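Side-chain contact in YjbQ family protein (Aeropyrum pernix, PDB 2P6H), which is of unknown function but belongs to the YjbQ (UPF0047) family and assembles from three protein chains: residues I61-F64 / I65-L68. Numbering follows the deposited sequence.
Sequences IVEF and IREL. With SO4 (sulfate ion), chain D.
Four successive i to i+4 backbone hydrogen bonds, from Ile65 N to Ile61 O through Leu68 N to Phe64 O, carry this regular run of about two turns of helix 55-69. On its apolar side, Leu68 lays CD1 over one face of the Phe64 ring in a CH-pi contact, 3.8 Å from the centroid and displaced toward CZ. The ring is brought there by CG lying anti to the backbone N (chi1 173°). One turn earlier, Ile61 CG2 meets Ile65 CD1 at 3.7 Å. Ile65 and Leu68 also pack on helix 84-93, while Ile61 and Phe64 touch Leu88 of the second subunit.

The polar side centres on Glu63, whose chain bends at chi2 (65°) and sets OE1 at the edge of the Arg66 guanidinium. Glu63 OE1 and Arg66 NE form a salt bridge at 3.3 Å, its hydrogen bond weak, with the carboxylate and guanidinium planes 38° apart. Arg66 turns its other nitrogens to a sulfate, probably from the crystallisation liquor: NH1 donates to O4 at 2.7 Å and NH2 to O1 at 2.9 Å. Glu63 OE2 lies only 3.2 Å from Glu67 OE2, but Glu67 OE1 is salt-bridged to Lys70 of the second subunit. An alanine in place of Glu63 would probably leave Arg66 NE without its carboxylate mate and the guanidinium less restrained in rotation. Arginine and lysine thus probably offset the close carboxylates, joining an intrahelical ion pair to a subunit interface.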
loop_
_atom_site.group_PDB
_atom_site.type_symbol
_atom_site.label_atom_id
_atom_site.label_comp_id
_atom_site.label_asym_id
_atom_site.label_seq_id
_atom_site.Cartn_x
_atom_site.Cartn_y
_atom_site.Cartn_z
ATOM N N ILE A 61 -17.289 1.764 3.097
ATOM C CA ILE A 61 -15.988 1.159 3.286
ATOM C C ILE A 61 -16.026 0.066 4.347
ATOM O O ILE A 61 -15.449 -1.004 4.208
ATOM C CB ILE A 61 -15.049 2.279 3.684
ATOM C CG1 ILE A 61 -14.793 3.151 2.438
ATOM C CG2 ILE A 61 -13.721 1.651 4.175
ATOM C CD1 ILE A 61 -13.820 4.325 2.592
ATOM N N VAL A 62 -16.745 0.346 5.445
ATOM C CA VAL A 62 -16.862 -0.682 6.451
ATOM C C VAL A 62 -17.594 -1.908 5.933
ATOM O O VAL A 62 -17.204 -3.044 6.170
ATOM C CB VAL A 62 -17.684 -0.077 7.546
ATOM C CG1 VAL A 62 -18.277 -1.181 8.420
ATOM C CG2 VAL A 62 -16.819 0.826 8.406
ATOM N N GLU A 63 -18.698 -1.691 5.203
ATOM C CA GLU A 63 -19.424 -2.830 4.662
ATOM C C GLU A 63 -18.586 -3.612 3.642
ATOM O O GLU A 63 -18.645 -4.834 3.576
ATOM C CB GLU A 63 -20.721 -2.341 4.022
ATOM C CG GLU A 63 -21.515 -3.471 3.358
ATOM C CD GLU A 63 -22.006 -4.484 4.382
ATOM O OE1 GLU A 63 -22.057 -4.159 5.580
ATOM O OE2 GLU A 63 -22.357 -5.587 3.971
ATOM N N PHE A 64 -17.805 -2.893 2.844
ATOM C CA PHE A 64 -16.935 -3.514 1.846
ATOM C C PHE A 64 -15.948 -4.437 2.552
ATOM O O PHE A 64 -15.720 -5.570 2.173
ATOM C CB PHE A 64 -16.204 -2.391 1.082
ATOM C CG PHE A 64 -15.143 -2.895 0.115
ATOM C CD1 PHE A 64 -15.495 -3.698 -0.962
ATOM C CD2 PHE A 64 -13.830 -2.474 0.270
ATOM C CE1 PHE A 64 -14.519 -4.083 -1.884
ATOM C CE2 PHE A 64 -12.859 -2.863 -0.655
ATOM C CZ PHE A 64 -13.201 -3.666 -1.735
ATOM N N ILE A 65 -15.354 -3.882 3.632
ATOM C CA ILE A 65 -14.398 -4.637 4.428
ATOM C C ILE A 65 -15.069 -5.860 5.083
ATOM O O ILE A 65 -14.552 -6.959 5.090
ATOM C CB ILE A 65 -13.775 -3.677 5.473
ATOM C CG1 ILE A 65 -12.754 -2.744 4.806
ATOM C CG2 ILE A 65 -13.030 -4.481 6.555
ATOM C CD1 ILE A 65 -12.452 -1.511 5.656
ATOM N N ARG A 66 -16.275 -5.629 5.646
ATOM C CA ARG A 66 -16.993 -6.722 6.286
ATOM C C ARG A 66 -17.212 -7.882 5.316
ATOM O O ARG A 66 -17.001 -9.043 5.639
ATOM C CB ARG A 66 -18.340 -6.187 6.772
ATOM C CG ARG A 66 -19.003 -7.118 7.785
ATOM C CD ARG A 66 -20.492 -6.804 7.963
ATOM N NE ARG A 66 -20.678 -5.395 8.324
ATOM C CZ ARG A 66 -20.393 -5.044 9.591
ATOM N NH1 ARG A 66 -19.969 -5.952 10.453
ATOM N NH2 ARG A 66 -20.538 -3.772 9.971
ATOM N N GLU A 67 -17.619 -7.549 4.094
ATOM C CA GLU A 67 -17.873 -8.526 3.029
ATOM C C GLU A 67 -16.626 -9.364 2.679
ATOM O O GLU A 67 -16.689 -10.574 2.503
ATOM C CB GLU A 67 -18.372 -7.768 1.791
ATOM C CG GLU A 67 -19.899 -7.634 1.759
ATOM C CD GLU A 67 -20.305 -6.583 0.743
ATOM O OE1 GLU A 67 -19.637 -6.477 -0.284
ATOM O OE2 GLU A 67 -21.278 -5.883 0.983
ATOM N N LEU A 68 -15.465 -8.665 2.516
ATOM C CA LEU A 68 -14.258 -9.388 2.115
ATOM C C LEU A 68 -13.618 -10.137 3.233
ATOM O O LEU A 68 -13.187 -11.274 3.086
ATOM C CB LEU A 68 -13.228 -8.386 1.809
ATOM C CG LEU A 68 -13.612 -7.502 0.618
ATOM C CD1 LEU A 68 -12.492 -6.542 0.211
ATOM C CD2 LEU A 68 -13.961 -8.307 -0.633
HETATM S S SO4 D . -19.821 -3.862 13.631
HETATM O O1 SO4 D . -20.899 -3.232 12.819
HETATM O O2 SO4 D . -18.799 -2.807 13.975
HETATM O O3 SO4 D . -20.416 -4.426 14.898
HETATM O O4 SO4 D . -19.193 -4.966 12.868
#